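Long-range contact in integron gene cassette protein HFX_CASS3 (Uncultured bacterium, PDB 3FYN), which is of unknown function but has the fold of the GNAT acetyltransferases and so probably transfers an acetyl group from acetyl-CoA to an unidentified substrate: residues 76-89 with 101-115. Residues are numbered along the deposited sequence; the frame is centred on the assembly and turned at random.
Sequences IAEGTESVGYIVLT and GFVDDFFVRPNARGK. With MG (magnesium ion), chain B; ACT (acetate ion), chain C.
Y85 and F107 pair near the open end of an antiparallel hairpin, formed by strands 81-93 and 98-108 of the GNAT sheet. Their backbones exchange two hydrogen bonds; the one from F107 N to Y85 O is 3.0 Å long and nearly straight. V83 O continues the ladder by accepting R109 N. The tight part lies on the face of I86, V103 and F106. The I86 side chain has CG1 anti to the backbone N (chi1 -171°). Its CD1 thereby sits over one face of the F106 ring, a CH-pi contact 4.0 Å from the centroid. The same CD1 packs 3.8 Å from V103 CG1. Helix 117-131 also packs on I86, through L122 and V125. G84 CA lies 3.0 Å from F107 O, opposite V108, where the strands run close together.

The open end of the hairpin, by the type II' turn E78-E81, is looser and more polar. E78 OE2 accepts K115 NZ at 3.0 Å through its syn lone pair, and the two chains cross at about a right angle. A glutamine in place of E78 would remove the carboxylate charge and would probably leave the K115 ammonium without its salt-bridge mate. E81 reaches R109 NH1 only weakly, and water 1 donates to E81 OE1 and is held only weakly by the same nitrogen. The firmer partner of R109 is E43 of helix 34-47, which binds NE. Next to these charged groups, V83 CG2 packs 3.7 Å from A112 CB.

The loop after the strand also holds an acetate, probably from the crystallisation liquor, through G114 N. On the opposite face from I86, water 2 links Y85 OH to D105 OD2. The other oxygen, D105 OD1, binds magnesium at 2.2 Å, and five waters complete the metal's shell.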
loop_
_atom_site.group_PDB
_atom_site.type_symbol
_atom_site.label_atom_id
_atom_site.label_comp_id
_atom_site.label_asym_id
_atom_site.label_seq_id
_atom_site.Cartn_x
_atom_site.Cartn_y
_atom_site.Cartn_z
ATOM N N ILE A 76 -15.313 7.075 15.252
ATOM C CA ILE A 76 -16.668 6.559 15.253
ATOM C C ILE A 76 -17.289 6.951 16.577
ATOM O O ILE A 76 -16.798 6.566 17.637
ATOM C CB ILE A 76 -16.664 5.033 15.081
ATOM C CG1 ILE A 76 -15.982 4.664 13.757
ATOM C CG2 ILE A 76 -18.085 4.479 15.132
ATOM C CD1 ILE A 76 -15.746 3.181 13.574
ATOM N N ALA A 77 -18.353 7.743 16.505
ATOM C CA ALA A 77 -18.939 8.355 17.691
ATOM C C ALA A 77 -20.225 7.678 18.139
ATOM O O ALA A 77 -21.023 7.223 17.325
ATOM C CB ALA A 77 -19.194 9.834 17.444
ATOM N N GLU A 78 -20.409 7.618 19.449
ATOM C CA GLU A 78 -21.658 7.167 20.039
ATOM C C GLU A 78 -21.865 8.008 21.289
ATOM O O GLU A 78 -21.056 7.955 22.210
ATOM C CB GLU A 78 -21.562 5.685 20.397
ATOM C CG GLU A 78 -22.843 5.068 20.912
ATOM C CD GLU A 78 -22.670 3.602 21.269
ATOM O OE1 GLU A 78 -21.768 3.285 22.074
ATOM O OE2 GLU A 78 -23.439 2.767 20.748
ATOM N N GLY A 79 -22.931 8.802 21.315
ATOM C CA GLY A 79 -23.159 9.712 22.425
ATOM C C GLY A 79 -22.022 10.708 22.581
ATOM O O GLY A 79 -21.672 11.416 21.636
ATOM N N THR A 80 -21.428 10.753 23.771
ATOM C CA THR A 80 -20.334 11.683 24.044
ATOM C C THR A 80 -18.956 11.036 23.912
ATOM O O THR A 80 -17.956 11.611 24.338
ATOM C CB THR A 80 -20.454 12.287 25.455
ATOM O OG1 THR A 80 -20.418 11.239 26.431
ATOM C CG2 THR A 80 -21.760 13.045 25.588
ATOM N N GLU A 81 -18.906 9.848 23.323
ATOM C CA GLU A 81 -17.665 9.090 23.250
ATOM C C GLU A 81 -17.314 8.665 21.836
ATOM O O GLU A 81 -18.186 8.361 21.026
ATOM C CB GLU A 81 -17.774 7.827 24.101
ATOM C CG GLU A 81 -17.175 7.928 25.483
ATOM C CD GLU A 81 -17.006 6.564 26.115
ATOM O OE1 GLU A 81 -17.873 5.694 25.883
ATOM O OE2 GLU A 81 -16.008 6.360 26.835
ATOM N N SER A 82 -16.021 8.622 21.554
ATOM C CA SER A 82 -15.546 7.901 20.391
ATOM C C SER A 82 -15.417 6.453 20.827
ATOM O O SER A 82 -14.777 6.161 21.840
ATOM C CB SER A 82 -14.197 8.445 19.929
ATOM O OG SER A 82 -14.335 9.767 19.446
ATOM N N VAL A 83 -16.038 5.553 20.075
ATOM C CA VAL A 83 -16.020 4.135 20.418
ATOM C C VAL A 83 -15.280 3.304 19.375
ATOM O O VAL A 83 -15.274 2.079 19.437
ATOM C CB VAL A 83 -17.444 3.574 20.594
ATOM C CG1 VAL A 83 -18.155 4.284 21.739
ATOM C CG2 VAL A 83 -18.243 3.692 19.299
ATOM N N GLY A 84 -14.660 3.976 18.414
ATOM C CA GLY A 84 -13.900 3.283 17.395
ATOM C C GLY A 84 -13.201 4.247 16.465
ATOM O O GLY A 84 -13.362 5.462 16.575
ATOM N N TYR A 85 -12.408 3.703 15.547
ATOM C CA TYR A 85 -11.759 4.528 14.543
ATOM C C TYR A 85 -11.396 3.697 13.333
ATOM O O TYR A 85 -11.387 2.462 13.379
ATOM C CB TYR A 85 -10.507 5.220 15.118
ATOM C CG TYR A 85 -9.332 4.298 15.355
ATOM C CD1 TYR A 85 -9.288 3.468 16.469
ATOM C CD2 TYR A 85 -8.270 4.248 14.454
ATOM C CE1 TYR A 85 -8.215 2.620 16.688
ATOM C CE2 TYR A 85 -7.192 3.408 14.667
ATOM C CZ TYR A 85 -7.172 2.595 15.781
ATOM O OH TYR A 85 -6.109 1.755 15.994
ATOM N N ILE A 86 -11.115 4.385 12.239
ATOM C CA ILE A 86 -10.707 3.718 11.012
ATOM C C ILE A 86 -9.669 4.571 10.310
ATOM O O ILE A 86 -9.769 5.804 10.283
ATOM C CB ILE A 86 -11.929 3.418 10.102
ATOM C CG1 ILE A 86 -11.536 2.529 8.918
ATOM C CG2 ILE A 86 -12.612 4.706 9.644
ATOM C CD1 ILE A 86 -12.731 1.865 8.248
ATOM N N VAL A 87 -8.660 3.909 9.756
ATOM C CA VAL A 87 -7.552 4.593 9.119
ATOM C C VAL A 87 -7.461 4.201 7.655
ATOM O O VAL A 87 -7.419 3.020 7.325
ATOM C CB VAL A 87 -6.215 4.240 9.805
ATOM C CG1 VAL A 87 -5.072 4.946 9.112
ATOM C CG2 VAL A 87 -6.268 4.618 11.278
ATOM N N LEU A 88 -7.437 5.204 6.787
ATOM C CA LEU A 88 -7.201 5.012 5.361
ATOM C C LEU A 88 -5.780 5.451 5.029
ATOM O O LEU A 88 -5.385 6.576 5.335
ATOM C CB LEU A 88 -8.192 5.864 4.557
ATOM C CG LEU A 88 -7.915 6.028 3.059
ATOM C CD1 LEU A 88 -8.154 4.722 2.306
ATOM C CD2 LEU A 88 -8.778 7.134 2.480
ATOM N N THR A 89 -5.000 4.574 4.406
ATOM C CA THR A 89 -3.700 5.000 3.896
ATOM C C THR A 89 -3.680 4.905 2.380
ATOM O O THR A 89 -4.414 4.109 1.795
ATOM C CB THR A 89 -2.535 4.214 4.518
ATOM O OG1 THR A 89 -2.702 2.819 4.248
ATOM C CG2 THR A 89 -2.502 4.437 6.020
ATOM N N GLY A 101 -6.134 2.721 -2.037
ATOM C CA GLY A 101 -6.209 2.934 -0.608
ATOM C C GLY A 101 -6.240 1.628 0.146
ATOM O O GLY A 101 -6.608 0.588 -0.404
ATOM N N PHE A 102 -5.834 1.691 1.411
ATOM C CA PHE A 102 -5.940 0.563 2.320
ATOM C C PHE A 102 -6.733 0.966 3.548
ATOM O O PHE A 102 -6.533 2.061 4.098
ATOM C CB PHE A 102 -4.548 0.134 2.784
ATOM C CG PHE A 102 -3.667 -0.357 1.678
ATOM C CD1 PHE A 102 -3.499 -1.711 1.465
ATOM C CD2 PHE A 102 -3.022 0.539 0.840
ATOM C CE1 PHE A 102 -2.684 -2.169 0.439
ATOM C CE2 PHE A 102 -2.208 0.091 -0.184
ATOM C CZ PHE A 102 -2.043 -1.264 -0.387
ATOM N N VAL A 103 -7.626 0.082 3.981
ATOM C CA VAL A 103 -8.181 0.183 5.324
ATOM C C VAL A 103 -7.086 -0.373 6.230
ATOM O O VAL A 103 -6.980 -1.580 6.444
ATOM C CB VAL A 103 -9.499 -0.601 5.483
ATOM C CG1 VAL A 103 -10.051 -0.427 6.892
ATOM C CG2 VAL A 103 -10.518 -0.126 4.449
ATOM N N ASP A 104 -6.243 0.530 6.711
ATOM C CA ASP A 104 -4.978 0.163 7.328
ATOM C C ASP A 104 -5.144 -0.296 8.770
ATOM O O ASP A 104 -4.415 -1.162 9.234
ATOM C CB ASP A 104 -4.008 1.340 7.251
ATOM C CG ASP A 104 -2.600 0.963 7.650
ATOM O OD1 ASP A 104 -2.071 -0.037 7.119
ATOM O OD2 ASP A 104 -2.027 1.675 8.492
ATOM N N ASP A 105 -6.102 0.296 9.473
ATOM C CA ASP A 105 -6.475 -0.166 10.804
ATOM C C ASP A 105 -7.944 0.164 11.010
ATOM O O ASP A 105 -8.459 1.121 10.436
ATOM C CB ASP A 105 -5.619 0.481 11.896
ATOM C CG ASP A 105 -4.527 -0.450 12.407
ATOM O OD1 ASP A 105 -4.667 -1.677 12.218
ATOM O OD2 ASP A 105 -3.544 0.035 13.006
ATOM N N PHE A 106 -8.613 -0.636 11.825
ATOM C CA PHE A 106 -10.058 -0.551 11.951
ATOM C C PHE A 106 -10.432 -1.207 13.265
ATOM O O PHE A 106 -10.200 -2.399 13.465
ATOM C CB PHE A 106 -10.693 -1.275 10.756
ATOM C CG PHE A 106 -12.194 -1.233 10.718
ATOM C CD1 PHE A 106 -12.909 -0.243 11.372
ATOM C CD2 PHE A 106 -12.892 -2.176 9.973
ATOM C CE1 PHE A 106 -14.290 -0.212 11.302
ATOM C CE2 PHE A 106 -14.268 -2.149 9.902
ATOM C CZ PHE A 106 -14.969 -1.167 10.567
ATOM N N PHE A 107 -10.997 -0.417 14.169
ATOM C CA PHE A 107 -11.340 -0.906 15.497
ATOM C C PHE A 107 -12.655 -0.315 15.968
ATOM O O PHE A 107 -12.862 0.898 15.905
ATOM C CB PHE A 107 -10.234 -0.547 16.493
ATOM C CG PHE A 107 -10.543 -0.925 17.925
ATOM C CD1 PHE A 107 -10.626 -2.256 18.305
ATOM C CD2 PHE A 107 -10.726 0.055 18.895
ATOM C CE1 PHE A 107 -10.889 -2.609 19.626
ATOM C CE2 PHE A 107 -10.995 -0.293 20.216
ATOM C CZ PHE A 107 -11.074 -1.624 20.578
ATOM N N VAL A 108 -13.539 -1.188 16.435
ATOM C CA VAL A 108 -14.736 -0.773 17.150
ATOM C C VAL A 108 -14.701 -1.462 18.512
ATOM O O VAL A 108 -14.470 -2.665 18.580
ATOM C CB VAL A 108 -16.012 -1.191 16.397
ATOM C CG1 VAL A 108 -17.255 -0.875 17.228
ATOM C CG2 VAL A 108 -16.076 -0.499 15.042
ATOM N N ARG A 109 -14.907 -0.706 19.589
ATOM C CA ARG A 109 -14.911 -1.281 20.930
ATOM C C ARG A 109 -15.893 -2.445 20.995
ATOM O O ARG A 109 -16.958 -2.389 20.392
ATOM C CB ARG A 109 -15.305 -0.224 21.965
ATOM C CG ARG A 109 -14.165 0.676 22.392
ATOM C CD ARG A 109 -14.628 1.736 23.377
ATOM N NE ARG A 109 -13.494 2.410 24.000
ATOM C CZ ARG A 109 -13.524 3.646 24.489
ATOM N NH1 ARG A 109 -14.640 4.363 24.423
ATOM N NH2 ARG A 109 -12.429 4.169 25.036
ATOM N N PRO A 110 -15.537 -3.504 21.734
ATOM C CA PRO A 110 -16.394 -4.694 21.815
ATOM C C PRO A 110 -17.864 -4.361 22.099
ATOM O O PRO A 110 -18.744 -4.897 21.419
ATOM C CB PRO A 110 -15.775 -5.486 22.969
ATOM C CG PRO A 110 -14.307 -5.117 22.911
ATOM C CD PRO A 110 -14.275 -3.668 22.483
ATOM N N ASN A 111 -18.121 -3.478 23.062
ATOM C CA ASN A 111 -19.490 -3.124 23.448
ATOM C C ASN A 111 -20.267 -2.374 22.374
ATOM O O ASN A 111 -21.496 -2.258 22.455
ATOM C CB ASN A 111 -19.494 -2.302 24.747
ATOM C CG ASN A 111 -18.675 -1.017 24.637
ATOM O OD1 ASN A 111 -18.164 -0.680 23.569
ATOM N ND2 ASN A 111 -18.538 -0.305 25.749
ATOM N N ALA A 112 -19.553 -1.857 21.377
ATOM C CA ALA A 112 -20.180 -1.074 20.318
ATOM C C ALA A 112 -20.314 -1.863 19.019
ATOM O O ALA A 112 -20.787 -1.335 18.015
ATOM C CB ALA A 112 -19.413 0.226 20.086
ATOM N N ARG A 113 -19.902 -3.130 19.045
ATOM C CA ARG A 113 -19.997 -3.986 17.863
ATOM C C ARG A 113 -21.411 -4.516 17.659
ATOM O O ARG A 113 -22.205 -4.574 18.598
ATOM C CB ARG A 113 -19.003 -5.147 17.950
ATOM C CG ARG A 113 -17.555 -4.704 17.840
ATOM C CD ARG A 113 -16.585 -5.818 18.158
ATOM N NE ARG A 113 -15.254 -5.263 18.349
ATOM C CZ ARG A 113 -14.238 -5.905 18.917
ATOM N NH1 ARG A 113 -14.385 -7.150 19.346
ATOM N NH2 ARG A 113 -13.070 -5.295 19.049
ATOM N N GLY A 114 -21.715 -4.902 16.426
ATOM C CA GLY A 114 -23.010 -5.472 16.103
ATOM C C GLY A 114 -24.133 -4.454 16.023
ATOM O O GLY A 114 -25.305 -4.812 16.107
ATOM N N LYS A 115 -23.777 -3.184 15.852
ATOM C CA LYS A 115 -24.763 -2.111 15.784
ATOM C C LYS A 115 -24.770 -1.421 14.421
ATOM O O LYS A 115 -25.518 -0.472 14.209
ATOM C CB LYS A 115 -24.494 -1.069 16.875
ATOM C CG LYS A 115 -24.469 -1.627 18.286
ATOM C CD LYS A 115 -24.184 -0.527 19.298
ATOM C CE LYS A 115 -24.195 -1.062 20.718
ATOM N NZ LYS A 115 -23.821 -0.008 21.703
HETATM MG MG MG B . -3.227 -3.376 12.286
HETATM C C ACT C . -18.936 -3.837 14.000
HETATM O O ACT C . -19.396 -2.680 13.940
HETATM O OXT ACT C . -19.717 -4.715 14.424
HETATM C CH3 ACT C . -17.529 -4.152 13.592
HETATM O O HOH W 1 -17.634 2.889 24.887
HETATM O O HOH W 2 -4.108 2.331 14.249
HETATM O O HOH W 3 -1.134 0.726 4.889
HETATM O O HOH W 4 -1.702 -1.783 13.106
HETATM O O HOH W 5 -3.823 -3.930 14.520
HETATM O O HOH W 6 -1.774 -5.102 12.121
HETATM O O HOH W 7 -2.866 -2.759 10.126
HETATM O O HOH W 8 -4.925 -4.853 11.467
#